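Local coordinates for putative cell adhesion protein (Parabacteroides distasonis, PDB 3LIU) that probably serves as a fimbrillin-type subunit of a bacterial pilus, with a presumed role in cell adhesion, at residues Leu19-Lys24 against Asn142-Asp147; Ala81-Val86 against Asp133-Ala138; Asp174-Ala179 against Phe282-Asn287; Val199-Phe204 against Lys312-Tyr317; Asn330-Ile335 against Glu372-Pro377. All coordinates share one frame; numbering follows the deposited sequence.

Interaction 1. Residues Leu19-Lys24 against Asn142-Asp147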
# COMPACT_ATOMS: atom_id res chain seq x y z
N LEU A 19 -0.83 29.75 -10.32
CA LEU A 19 -0.01 28.55 -10.26
C LEU A 19 -0.65 27.52 -11.17
O LEU A 19 -1.86 27.28 -11.08
CB LEU A 19 0.05 28.00 -8.84
CG LEU A 19 0.90 26.74 -8.67
CD1 LEU A 19 2.37 27.02 -9.09
CD2 LEU A 19 0.82 26.23 -7.26
N ALA A 20 0.16 26.95 -12.06
CA ALA A 20 -0.21 25.75 -12.81
C ALA A 20 0.88 24.72 -12.58
O ALA A 20 2.06 25.05 -12.41
CB ALA A 20 -0.38 26.04 -14.29
N LEU A 21 0.48 23.46 -12.56
CA LEU A 21 1.37 22.40 -12.07
C LEU A 21 1.23 21.18 -12.98
O LEU A 21 0.13 20.85 -13.35
CB LEU A 21 1.06 22.10 -10.59
CG LEU A 21 1.98 21.15 -9.83
CD1 LEU A 21 2.07 21.54 -8.36
CD2 LEU A 21 1.55 19.68 -9.99
N ALA A 22 2.34 20.56 -13.38
CA ALA A 22 2.32 19.35 -14.20
C ALA A 22 2.93 18.16 -13.45
O ALA A 22 3.99 18.31 -12.80
CB ALA A 22 3.02 19.60 -15.50
N ILE A 23 2.24 17.01 -13.48
CA ILE A 23 2.78 15.77 -12.84
C ILE A 23 3.19 14.70 -13.86
O ILE A 23 2.64 14.63 -14.98
CB ILE A 23 1.78 15.16 -11.80
CG1 ILE A 23 0.53 14.61 -12.50
CG2 ILE A 23 1.38 16.25 -10.76
CD1 ILE A 23 0.63 13.17 -13.04
N LYS A 24 4.17 13.90 -13.49
CA LYS A 24 4.62 12.81 -14.34
C LYS A 24 3.64 11.66 -14.24
O LYS A 24 3.23 11.29 -13.15
CB LYS A 24 6.00 12.33 -13.92
CG LYS A 24 6.66 11.38 -14.89
CD LYS A 24 7.80 10.59 -14.19
CE LYS A 24 9.03 11.46 -13.97
NZ LYS A 24 9.92 10.92 -12.90
N ASN A 142 2.90 31.21 -12.40
CA ASN A 142 3.99 30.34 -11.98
C ASN A 142 3.71 28.90 -12.40
O ASN A 142 2.62 28.38 -12.16
CB ASN A 142 4.20 30.37 -10.47
CG ASN A 142 4.67 31.71 -9.98
OD1 ASN A 142 5.88 31.96 -9.90
ND2 ASN A 142 3.73 32.58 -9.66
N TYR A 143 4.72 28.27 -12.98
CA TYR A 143 4.58 26.89 -13.41
C TYR A 143 5.44 25.97 -12.54
O TYR A 143 6.57 26.32 -12.15
CB TYR A 143 5.03 26.77 -14.88
CG TYR A 143 4.16 27.50 -15.87
CD1 TYR A 143 2.94 26.98 -16.24
CD2 TYR A 143 4.58 28.68 -16.46
CE1 TYR A 143 2.14 27.62 -17.12
CE2 TYR A 143 3.78 29.34 -17.36
CZ TYR A 143 2.55 28.79 -17.68
OH TYR A 143 1.71 29.38 -18.58
N ILE A 144 4.89 24.80 -12.20
CA ILE A 144 5.65 23.75 -11.56
C ILE A 144 5.54 22.49 -12.39
O ILE A 144 4.46 21.89 -12.54
CB ILE A 144 5.19 23.50 -10.12
CG1 ILE A 144 5.37 24.77 -9.30
CG2 ILE A 144 5.94 22.28 -9.52
CD1 ILE A 144 4.83 24.68 -7.85
N GLY A 145 6.68 22.09 -12.93
CA GLY A 145 6.79 20.85 -13.68
C GLY A 145 6.75 20.98 -15.19
O GLY A 145 6.67 19.96 -15.87
N TYR A 146 6.84 22.20 -15.71
CA TYR A 146 6.67 22.43 -17.15
C TYR A 146 7.99 22.60 -17.89
O TYR A 146 7.99 22.81 -19.11
CB TYR A 146 5.80 23.67 -17.36
CG TYR A 146 4.35 23.47 -17.12
CD1 TYR A 146 3.84 23.40 -15.83
CD2 TYR A 146 3.47 23.35 -18.19
CE1 TYR A 146 2.47 23.23 -15.62
CE2 TYR A 146 2.11 23.19 -17.99
CZ TYR A 146 1.62 23.11 -16.70
OH TYR A 146 0.27 22.95 -16.53
N ASP A 147 9.10 22.54 -17.18
CA ASP A 147 10.41 22.62 -17.83
C ASP A 147 11.46 21.99 -16.92
O ASP A 147 11.21 21.78 -15.73
CB ASP A 147 10.77 24.06 -18.11
CG ASP A 147 11.73 24.22 -19.26
OD1 ASP A 147 12.13 23.20 -19.86
OD2 ASP A 147 12.07 25.37 -19.55
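Strand 19-24 and strand 142-144 run side by side as a parallel pair in the FimA family region. Three backbone bonds join them. Ala20 N donates to Asn142 O at 2.8 Å, and Ala20 O accepts from Ile144 N, so Ala20 is held through both polar atoms; Ala22 N reaches Ile144 O at 2.6 Å, nearly along the C=O axis. On one face, Leu19, with CG anti to its backbone N (chi1 -179°), crosses Ile144 obliquely and brings its CD1 to 3.6 Å from Ile144 CD1, while Leu21 CG leans on Ile144 CB. Past Ile144 the chain turns at Gly145, where a CB would strike Ala22 O, and Tyr146 folds its ring back against strand 19-24. Outside the pair, the Glu162 carboxylate takes the Gly145 and Tyr146 N-H groups, which is likely to steady this turn. The Tyr146 ring lies between Tyr143 CD1, 3.7 Å above the centre of one face, and Ala22 CB, in CH-pi contact 4.0 Å from the centroid on the other.

Interaction 2. Residues Ala81-Val86 against Asp133-Ala138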
# COMPACT_ATOMS: atom_id res chain seq x y z
N ALA A 81 1.86 35.39 -3.74
CA ALA A 81 3.28 35.42 -4.04
C ALA A 81 4.11 35.10 -2.79
O ALA A 81 3.66 35.30 -1.68
CB ALA A 81 3.69 36.74 -4.63
N GLY A 82 5.32 34.61 -3.00
CA GLY A 82 6.23 34.30 -1.89
C GLY A 82 6.70 32.88 -1.90
O GLY A 82 6.30 32.05 -2.76
N GLU A 83 7.61 32.60 -0.96
CA GLU A 83 8.12 31.26 -0.80
C GLU A 83 7.03 30.40 -0.21
O GLU A 83 6.31 30.84 0.67
CB GLU A 83 9.37 31.23 0.08
CG GLU A 83 10.08 29.88 0.02
CD GLU A 83 11.45 29.88 0.70
OE1 GLU A 83 11.91 30.95 1.17
OE2 GLU A 83 12.05 28.79 0.76
N ALA A 84 6.89 29.18 -0.74
CA ALA A 84 5.87 28.26 -0.30
C ALA A 84 6.32 26.81 -0.39
O ALA A 84 7.22 26.45 -1.16
CB ALA A 84 4.57 28.47 -1.10
N HIS A 85 5.65 25.99 0.42
CA HIS A 85 5.79 24.56 0.40
C HIS A 85 4.55 23.97 -0.27
O HIS A 85 3.43 24.34 0.07
CB HIS A 85 6.00 24.03 1.80
CG HIS A 85 7.35 24.35 2.37
ND1 HIS A 85 7.51 25.07 3.53
CD2 HIS A 85 8.59 24.06 1.93
CE1 HIS A 85 8.80 25.21 3.78
NE2 HIS A 85 9.48 24.62 2.82
N VAL A 86 4.76 23.13 -1.28
CA VAL A 86 3.71 22.61 -2.15
C VAL A 86 3.77 21.10 -2.14
O VAL A 86 4.84 20.54 -2.28
CB VAL A 86 3.94 23.10 -3.58
CG1 VAL A 86 2.90 22.56 -4.53
CG2 VAL A 86 3.99 24.63 -3.61
N ASP A 133 9.76 23.02 -2.35
CA ASP A 133 10.00 24.38 -1.91
C ASP A 133 10.19 25.29 -3.13
O ASP A 133 11.14 25.11 -3.87
CB ASP A 133 11.24 24.42 -1.00
CG ASP A 133 11.58 25.84 -0.55
OD1 ASP A 133 10.68 26.54 -0.02
OD2 ASP A 133 12.74 26.25 -0.71
N VAL A 134 9.34 26.29 -3.31
CA VAL A 134 9.40 27.18 -4.45
C VAL A 134 9.17 28.63 -4.04
O VAL A 134 8.60 28.92 -2.98
CB VAL A 134 8.34 26.80 -5.51
CG1 VAL A 134 8.59 25.37 -6.01
CG2 VAL A 134 6.92 26.98 -4.98
N THR A 135 9.62 29.56 -4.88
CA THR A 135 9.28 30.97 -4.69
C THR A 135 8.35 31.42 -5.81
O THR A 135 8.72 31.43 -6.98
CB THR A 135 10.53 31.85 -4.59
OG1 THR A 135 11.31 31.36 -3.51
CG2 THR A 135 10.16 33.36 -4.35
N LEU A 136 7.12 31.73 -5.42
CA LEU A 136 6.09 32.16 -6.37
C LEU A 136 6.25 33.65 -6.62
O LEU A 136 6.34 34.44 -5.69
CB LEU A 136 4.68 31.82 -5.83
CG LEU A 136 4.40 30.32 -5.53
CD1 LEU A 136 3.15 30.08 -4.65
CD2 LEU A 136 4.31 29.49 -6.82
N VAL A 137 6.30 34.03 -7.89
CA VAL A 137 6.49 35.43 -8.30
C VAL A 137 5.12 36.09 -8.44
O VAL A 137 4.17 35.51 -8.97
CB VAL A 137 7.27 35.50 -9.63
CG1 VAL A 137 7.34 36.93 -10.16
CG2 VAL A 137 8.65 34.95 -9.41
N ALA A 138 5.03 37.29 -7.90
CA ALA A 138 3.76 38.04 -7.90
C ALA A 138 3.33 38.45 -9.30
O ALA A 138 4.16 38.64 -10.19
CB ALA A 138 3.85 39.26 -6.98
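Val134 O is the best-held polar atom here, with two grips: Ala84 N donates to it at 2.8 Å, nearly along the C=O axis, and Glu83 CA brings a weaker C-H contact to the same oxygen. Val134 N repays Ala84 O with an almost straight bond of 3.0 Å. At the next hydrogen-bonded pair, Gly82 and Leu136 exchange bonds as well, but less evenly. Gly82 N approaches Leu136 O in the carbonyl plane on a lone pair, whereas Leu136 N sits well above the plane of the Gly82 carbonyl. These two hydrogen-bonded pairs make residues 82-86 and 133-136 antiparallel neighbours in a beta fold whose family belongs to the transthyretin clan. The two faces differ sharply. On the buried one, Val86 CG2 meets Val134 CG2 at 4.0 Å with the side chains at about a right angle, Ala84 CB touches Leu136 CD1, and Leu19 and Leu21 of strand 16-24 pack against this layer. The other carries polar groups. Glu83, fully extended, places OE2 2.7 Å from Asp133 OD1, the carboxylate planes 41° apart; one of the acids is probably protonated, and the imidazole of His85, obliquely placed near Asp133, may ease the charge further. Beyond the strands, Ala81 CB and Ala138 CB press together at 3.4 Å, tighter than usual van der Waals contact.

Interaction 3. Residues Asp174-Ala179 against Phe282-Asn287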
# COMPACT_ATOMS: atom_id res chain seq x y z
N ASP A 174 0.55 5.48 -2.46
CA ASP A 174 0.45 5.37 -1.03
C ASP A 174 0.12 3.91 -0.61
O ASP A 174 0.03 3.62 0.56
CB ASP A 174 -0.64 6.33 -0.50
CG ASP A 174 -0.18 7.81 -0.42
OD1 ASP A 174 0.93 8.18 -0.84
OD2 ASP A 174 -0.97 8.64 0.11
N VAL A 175 -0.06 2.99 -1.58
CA VAL A 175 -0.35 1.60 -1.28
C VAL A 175 0.82 0.71 -1.77
O VAL A 175 1.64 1.15 -2.58
CB VAL A 175 -1.69 1.10 -1.92
CG1 VAL A 175 -2.92 1.73 -1.26
CG2 VAL A 175 -1.69 1.35 -3.42
N ALA A 176 0.85 -0.53 -1.28
CA ALA A 176 1.71 -1.63 -1.77
C ALA A 176 0.81 -2.67 -2.39
O ALA A 176 -0.39 -2.72 -2.08
CB ALA A 176 2.54 -2.27 -0.59
N SER A 177 1.40 -3.52 -3.25
CA SER A 177 0.66 -4.57 -3.92
C SER A 177 1.20 -5.89 -3.44
O SER A 177 2.42 -6.07 -3.42
CB SER A 177 0.88 -4.49 -5.42
OG SER A 177 0.44 -5.68 -6.07
N ILE A 178 0.32 -6.80 -3.00
CA ILE A 178 0.76 -8.10 -2.53
C ILE A 178 0.06 -9.18 -3.35
O ILE A 178 -1.18 -9.16 -3.51
CB ILE A 178 0.50 -8.33 -1.00
CG1 ILE A 178 1.23 -7.30 -0.16
CG2 ILE A 178 0.93 -9.73 -0.56
CD1 ILE A 178 0.91 -7.34 1.39
N ALA A 179 0.84 -10.11 -3.86
CA ALA A 179 0.28 -11.22 -4.66
C ALA A 179 1.03 -12.51 -4.42
O ALA A 179 2.23 -12.50 -4.13
CB ALA A 179 0.30 -10.88 -6.13
N PHE A 282 -3.38 -7.67 -4.07
CA PHE A 282 -4.08 -7.07 -2.95
C PHE A 282 -3.37 -5.79 -2.61
O PHE A 282 -2.14 -5.78 -2.52
CB PHE A 282 -4.00 -7.99 -1.70
CG PHE A 282 -4.71 -9.33 -1.87
CD1 PHE A 282 -6.10 -9.41 -1.79
CD2 PHE A 282 -4.00 -10.48 -2.14
CE1 PHE A 282 -6.76 -10.67 -1.94
CE2 PHE A 282 -4.65 -11.71 -2.30
CZ PHE A 282 -6.04 -11.79 -2.18
N TYR A 283 -4.13 -4.73 -2.33
CA TYR A 283 -3.60 -3.44 -2.00
C TYR A 283 -3.74 -3.18 -0.50
O TYR A 283 -4.81 -3.36 0.09
CB TYR A 283 -4.33 -2.33 -2.77
CG TYR A 283 -4.33 -2.45 -4.26
CD1 TYR A 283 -3.18 -2.87 -4.96
CD2 TYR A 283 -5.46 -2.13 -5.01
CE1 TYR A 283 -3.18 -3.02 -6.34
CE2 TYR A 283 -5.46 -2.23 -6.39
CZ TYR A 283 -4.32 -2.66 -7.05
OH TYR A 283 -4.31 -2.78 -8.42
N VAL A 284 -2.64 -2.70 0.08
CA VAL A 284 -2.57 -2.51 1.53
C VAL A 284 -1.77 -1.24 1.75
O VAL A 284 -1.04 -0.79 0.84
CB VAL A 284 -1.88 -3.74 2.26
CG1 VAL A 284 -2.65 -5.01 2.09
CG2 VAL A 284 -0.45 -3.94 1.77
N TYR A 285 -1.87 -0.67 2.95
CA TYR A 285 -1.01 0.46 3.32
C TYR A 285 0.27 -0.09 4.00
O TYR A 285 0.39 -1.31 4.29
CB TYR A 285 -1.74 1.47 4.24
CG TYR A 285 -2.87 2.29 3.61
CD1 TYR A 285 -2.77 2.79 2.32
CD2 TYR A 285 -4.01 2.60 4.34
CE1 TYR A 285 -3.77 3.55 1.76
CE2 TYR A 285 -5.04 3.39 3.77
CZ TYR A 285 -4.91 3.84 2.50
OH TYR A 285 -5.89 4.57 1.88
N GLU A 286 1.18 0.82 4.31
CA GLU A 286 2.43 0.42 4.96
C GLU A 286 2.16 -0.20 6.32
O GLU A 286 1.27 0.23 7.06
CB GLU A 286 3.40 1.59 5.14
CG GLU A 286 3.85 2.23 3.83
CD GLU A 286 5.09 3.10 3.98
OE1 GLU A 286 5.17 3.86 4.97
OE2 GLU A 286 5.96 3.07 3.05
N ASN A 287 2.93 -1.23 6.60
CA ASN A 287 3.02 -1.84 7.90
C ASN A 287 4.42 -2.47 8.08
O ASN A 287 4.76 -3.47 7.43
CB ASN A 287 1.95 -2.89 8.08
CG ASN A 287 1.96 -3.49 9.48
OD1 ASN A 287 2.75 -3.06 10.32
ND2 ASN A 287 1.12 -4.50 9.73
O HOH W 1 0.62 3.53 3.25
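A short antiparallel strand pair near the middle of the elongated chain sets residues 282-284 along strand 172-185. Ala176 and Val284 exchange backbone bonds, as do Ile178 and Phe282; Ile178 N to Phe282 O measures 2.7 Å. On one face, Ile178 CD1 meets Val284 CG2 at 3.7 Å, the side chains at about a right angle, and the Phe282 ring turns its edge, CD2, to Ile178 O at 3.4 Å. Beyond Val284, Tyr285 carries the contact: its CD1 edge faces Asp174 O at 3.4 Å, and its CE1 lies 3.6 Å from Val175 CG1, while its hydroxyl bonds Glu119. An alanine at Tyr285 would remove the ring and hydroxyl, and would probably leave Val175 and Asp174 less well packed and Glu119 without this partner. A water donates to Asp174 O and accepts from Glu286 N, 3.0 Å away, extending the link past the last direct bond. The Asp174 carboxylate meanwhile pairs with Arg356. Four direct backbone bonds and one water-bridged link thus satisfy buried polar groups, with apolar branches packed alongside.

Interaction 4. Residues Val199-Phe204 against Lys312-Tyr317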
# COMPACT_ATOMS: atom_id res chain seq x y z
N VAL A 199 -3.71 -28.31 -3.80
CA VAL A 199 -4.71 -27.60 -4.59
C VAL A 199 -5.10 -26.35 -3.81
O VAL A 199 -5.66 -26.46 -2.70
CB VAL A 199 -5.95 -28.47 -4.87
CG1 VAL A 199 -6.94 -27.72 -5.74
CG2 VAL A 199 -5.55 -29.83 -5.51
N LEU A 200 -4.81 -25.19 -4.39
CA LEU A 200 -5.14 -23.91 -3.80
C LEU A 200 -6.65 -23.62 -3.83
O LEU A 200 -7.25 -23.71 -4.88
CB LEU A 200 -4.36 -22.80 -4.52
CG LEU A 200 -4.58 -21.40 -3.96
CD1 LEU A 200 -3.90 -21.29 -2.55
CD2 LEU A 200 -4.03 -20.37 -4.95
N LYS A 201 -7.23 -23.25 -2.69
CA LYS A 201 -8.67 -22.89 -2.61
C LYS A 201 -8.92 -21.41 -2.34
O LYS A 201 -9.88 -20.84 -2.87
CB LYS A 201 -9.37 -23.69 -1.52
CG LYS A 201 -9.63 -25.17 -1.89
CD LYS A 201 -10.52 -25.83 -0.80
CE LYS A 201 -11.14 -27.18 -1.23
NZ LYS A 201 -11.11 -28.24 -0.12
N GLU A 202 -8.06 -20.78 -1.54
CA GLU A 202 -8.27 -19.38 -1.12
C GLU A 202 -6.94 -18.70 -0.77
O GLU A 202 -5.99 -19.34 -0.30
CB GLU A 202 -9.22 -19.35 0.11
CG GLU A 202 -9.61 -17.94 0.62
CD GLU A 202 -10.89 -17.40 -0.00
OE1 GLU A 202 -11.50 -18.11 -0.82
OE2 GLU A 202 -11.32 -16.27 0.33
N VAL A 203 -6.88 -17.40 -1.01
CA VAL A 203 -5.79 -16.56 -0.55
C VAL A 203 -6.38 -15.37 0.19
O VAL A 203 -7.40 -14.81 -0.25
CB VAL A 203 -4.94 -16.07 -1.75
CG1 VAL A 203 -3.72 -15.31 -1.26
CG2 VAL A 203 -4.50 -17.27 -2.63
N PHE A 204 -5.81 -15.00 1.33
CA PHE A 204 -6.27 -13.78 2.00
C PHE A 204 -5.19 -13.08 2.80
O PHE A 204 -4.12 -13.65 3.06
CB PHE A 204 -7.57 -14.03 2.84
CG PHE A 204 -7.37 -14.74 4.17
CD1 PHE A 204 -7.17 -16.09 4.22
CD2 PHE A 204 -7.43 -14.03 5.36
CE1 PHE A 204 -7.01 -16.76 5.43
CE2 PHE A 204 -7.27 -14.68 6.60
CZ PHE A 204 -7.08 -16.05 6.63
N LYS A 312 -5.07 -21.16 1.80
CA LYS A 312 -5.80 -22.36 2.18
C LYS A 312 -5.91 -23.29 0.99
O LYS A 312 -6.21 -22.84 -0.12
CB LYS A 312 -7.20 -22.02 2.64
CG LYS A 312 -7.86 -23.18 3.44
CD LYS A 312 -9.31 -22.95 3.73
CE LYS A 312 -10.15 -23.05 2.49
NZ LYS A 312 -11.54 -22.78 2.82
N GLY A 313 -5.70 -24.59 1.21
CA GLY A 313 -5.88 -25.59 0.15
C GLY A 313 -5.82 -27.01 0.67
O GLY A 313 -5.73 -27.24 1.87
N ASP A 314 -5.85 -27.97 -0.25
CA ASP A 314 -5.92 -29.38 0.11
C ASP A 314 -4.56 -29.97 -0.15
O ASP A 314 -4.06 -29.87 -1.27
CB ASP A 314 -6.98 -30.12 -0.73
CG ASP A 314 -8.38 -29.57 -0.50
OD1 ASP A 314 -8.60 -28.80 0.46
OD2 ASP A 314 -9.26 -29.88 -1.32
N TYR A 315 -3.96 -30.58 0.87
CA TYR A 315 -2.59 -31.09 0.76
C TYR A 315 -2.66 -32.59 0.87
O TYR A 315 -3.27 -33.16 1.79
CB TYR A 315 -1.70 -30.51 1.86
CG TYR A 315 -0.33 -31.14 1.98
CD1 TYR A 315 0.73 -30.77 1.12
CD2 TYR A 315 -0.08 -32.12 2.92
CE1 TYR A 315 1.99 -31.38 1.24
CE2 TYR A 315 1.16 -32.72 3.04
CZ TYR A 315 2.18 -32.36 2.22
OH TYR A 315 3.38 -33.01 2.38
N THR A 316 -2.01 -33.24 -0.08
CA THR A 316 -1.98 -34.69 -0.16
C THR A 316 -0.54 -35.18 0.00
O THR A 316 0.38 -34.67 -0.64
CB THR A 316 -2.57 -35.14 -1.52
OG1 THR A 316 -3.88 -34.57 -1.69
CG2 THR A 316 -2.63 -36.65 -1.62
N TYR A 317 -0.35 -36.19 0.86
CA TYR A 317 0.97 -36.77 1.08
C TYR A 317 0.87 -38.29 1.16
O TYR A 317 -0.20 -38.84 1.38
CB TYR A 317 1.58 -36.22 2.35
CG TYR A 317 0.78 -36.53 3.58
CD1 TYR A 317 -0.40 -35.83 3.87
CD2 TYR A 317 1.21 -37.51 4.48
CE1 TYR A 317 -1.12 -36.10 5.01
CE2 TYR A 317 0.48 -37.81 5.61
CZ TYR A 317 -0.68 -37.11 5.87
OH TYR A 317 -1.44 -37.41 7.00
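Lys201 starts with CG anti to its carbonyl carbon (chi1 -75°), runs extended, and bends at its last torsion (chi4 139°); Asp314, with CG likewise anti to its carbonyl carbon (chi1 -62°), turns its carboxylate to meet it. The backbone beneath is a classic beta bulge in an antiparallel strand pair: Lys201 and Glu202 both face Lys312, whose single O accepts from Lys201 N at 2.8 Å and from Glu202 N at 3.1 Å. The extra residue leaves Lys201 pointing toward strand 312-317, on the side of Asp314. Its NZ grips the carboxylate end-on, 2.6 Å from OD1 and 2.7 Å from OD2 of Asp314, using the syn lone pair of each. Asn330 completes the cluster, its N donating to Asp314 OD1 and its OD1 accepting from Lys201 NZ. An alanine at Asp314 would remove this carboxylate and would probably leave the ammonium less well neutralised and the backbone at Asn330 less firmly tied. Next door, Val199 and Asp314 exchange backbone bonds, and between this pair and the bulge the strands close in where Gly313 meets Leu200: a CB on Gly313 would clash with Val199 O, which already lies 3.0 Å from Gly313 CA.

Interaction 5. Residues Asn330-Ile335 against Glu372-Pro377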
# COMPACT_ATOMS: atom_id res chain seq x y z
N ASN A 330 -8.50 -28.22 3.38
CA ASN A 330 -8.69 -26.94 4.05
C ASN A 330 -7.61 -26.63 5.07
O ASN A 330 -7.90 -26.24 6.19
CB ASN A 330 -10.11 -26.91 4.66
CG ASN A 330 -11.17 -27.06 3.60
OD1 ASN A 330 -11.10 -26.38 2.55
ND2 ASN A 330 -12.13 -27.99 3.81
N CYS A 331 -6.36 -26.89 4.65
CA CYS A 331 -5.14 -26.57 5.37
C CYS A 331 -4.73 -25.13 5.15
O CYS A 331 -4.73 -24.68 4.01
CB CYS A 331 -3.95 -27.33 4.77
SG CYS A 331 -3.89 -28.93 5.09
N TYR A 332 -4.26 -24.46 6.21
CA TYR A 332 -3.74 -23.10 6.13
C TYR A 332 -2.23 -23.01 6.31
O TYR A 332 -1.60 -23.74 7.12
CB TYR A 332 -4.37 -22.19 7.18
CG TYR A 332 -5.83 -21.97 7.05
CD1 TYR A 332 -6.32 -20.94 6.28
CD2 TYR A 332 -6.75 -22.79 7.73
CE1 TYR A 332 -7.67 -20.72 6.17
CE2 TYR A 332 -8.12 -22.59 7.59
CZ TYR A 332 -8.58 -21.55 6.81
OH TYR A 332 -9.94 -21.33 6.65
N TYR A 333 -1.67 -22.05 5.58
CA TYR A 333 -0.25 -21.71 5.62
C TYR A 333 -0.14 -20.17 5.61
O TYR A 333 -0.62 -19.49 4.66
CB TYR A 333 0.47 -22.28 4.41
CG TYR A 333 0.31 -23.77 4.23
CD1 TYR A 333 -0.78 -24.29 3.56
CD2 TYR A 333 1.27 -24.67 4.72
CE1 TYR A 333 -0.94 -25.67 3.36
CE2 TYR A 333 1.13 -26.04 4.55
CZ TYR A 333 0.02 -26.53 3.84
OH TYR A 333 -0.15 -27.87 3.64
N ALA A 334 0.43 -19.61 6.68
CA ALA A 334 0.55 -18.17 6.86
C ALA A 334 1.99 -17.69 6.74
O ALA A 334 2.89 -18.34 7.29
CB ALA A 334 -0.02 -17.78 8.23
N ILE A 335 2.17 -16.53 6.13
CA ILE A 335 3.46 -15.92 5.81
C ILE A 335 3.48 -14.47 6.24
O ILE A 335 2.68 -13.68 5.76
CB ILE A 335 3.63 -15.92 4.24
CG1 ILE A 335 3.81 -17.34 3.76
CG2 ILE A 335 4.75 -15.05 3.74
CD1 ILE A 335 4.62 -18.18 4.67
N GLU A 372 -5.31 -26.64 10.56
CA GLU A 372 -6.74 -26.58 10.34
C GLU A 372 -7.26 -25.17 10.67
O GLU A 372 -8.36 -24.84 10.28
CB GLU A 372 -7.50 -27.72 11.06
CG GLU A 372 -7.09 -29.08 10.52
CD GLU A 372 -7.88 -30.30 11.07
OE1 GLU A 372 -8.39 -30.21 12.20
OE2 GLU A 372 -7.96 -31.36 10.35
N ILE A 373 -6.44 -24.34 11.33
CA ILE A 373 -6.87 -23.01 11.74
C ILE A 373 -5.87 -21.95 11.22
O ILE A 373 -4.67 -22.25 10.98
CB ILE A 373 -7.17 -22.96 13.26
CG1 ILE A 373 -5.89 -23.14 14.10
CG2 ILE A 373 -8.23 -24.10 13.68
CD1 ILE A 373 -6.12 -23.03 15.61
N PRO A 374 -6.36 -20.73 10.95
CA PRO A 374 -5.53 -19.77 10.23
C PRO A 374 -4.46 -19.09 11.04
O PRO A 374 -3.42 -18.75 10.49
CB PRO A 374 -6.55 -18.74 9.72
CG PRO A 374 -7.72 -18.84 10.70
CD PRO A 374 -7.78 -20.31 10.97
N TYR A 375 -4.66 -18.88 12.33
CA TYR A 375 -3.77 -17.98 13.07
C TYR A 375 -2.91 -18.67 14.10
O TYR A 375 -2.34 -18.02 14.97
CB TYR A 375 -4.60 -16.90 13.72
CG TYR A 375 -5.43 -16.10 12.73
CD1 TYR A 375 -4.91 -15.71 11.50
CD2 TYR A 375 -6.74 -15.74 13.02
CE1 TYR A 375 -5.64 -14.96 10.60
CE2 TYR A 375 -7.49 -15.00 12.12
CZ TYR A 375 -6.93 -14.59 10.92
OH TYR A 375 -7.65 -13.84 10.03
N ASP A 376 -2.82 -19.98 14.02
CA ASP A 376 -1.81 -20.76 14.78
C ASP A 376 -1.35 -21.94 13.93
O ASP A 376 -2.12 -22.44 13.11
CB ASP A 376 -2.39 -21.32 16.08
CG ASP A 376 -2.44 -20.30 17.19
OD1 ASP A 376 -1.39 -19.75 17.58
OD2 ASP A 376 -3.54 -20.02 17.66
N PRO A 377 -0.09 -22.39 14.11
CA PRO A 377 0.36 -23.57 13.36
C PRO A 377 -0.01 -24.83 14.15
O PRO A 377 -0.35 -24.75 15.31
CB PRO A 377 1.88 -23.40 13.35
CG PRO A 377 2.15 -22.75 14.68
CD PRO A 377 1.02 -21.75 14.82
O HOH W 2 -9.49 -25.89 8.20
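The ring of Tyr332 has Pro374 on one face and a carbonyl at its edge. Pro374 CB sits 4.2 Å from the ring centroid, 13° off the normal, a CH-pi contact displaced toward the rim on the CD1 side, and the two side chains lie alongside, pointing the same way. Near the ring plane, Glu372 O comes to 3.5 Å from Tyr332 CE2. The proline also serves a second aromatic, since its CG stands 3.9 Å above the centre of the ring of Tyr375, the next residue. Tyr332 reaches the loop because its CG is anti to the carbonyl carbon (chi1 -64°), and because its strand, 331-335, turns it toward residues 372-374. A G1 beta bulge, in which Asn330 and Cys331 both face Gly313 of the neighbouring strand, lies beside Tyr332, and the loop that lies over it connects strands 358-366 and 383-391. Ser371 ties the loop in, through a backbone bond to Tyr332 and through its hydroxyl to the carbonyls of Ile373 and Asp376. Phe204 and Phe244 both pack on Tyr332 and Pro374, adding aromatic surface. The polar link between the segments is a single water that donates to Asn330 O and to Glu372 O, 2.6 Å from each. Further along the strand, Ala334 CB lies 4.2 Å from Pro374 O.

Interactions 1 and 2 lie at one end of the elongated chain and interactions 4 and 5 at the other, with interaction 3 near its centre. The first two touch: Leu19 and Leu21 of interaction 1 pack on Leu136 and Val86 of interaction 2, and Asn142 OD1 probably accepts from Val137 N. Interactions 1 and 3 are buried core, the first parallel and the third antiparallel; interaction 2 has a buried face and a polar outer one with a close acid pair. Interactions 4 and 5, both partly buried, meet through neighbouring strands; the first combines a salt bridge with bulged backbone, the second proline-aromatic packing with water. Phe282 CZ, touching Val203 O, connects interactions 3 and 4.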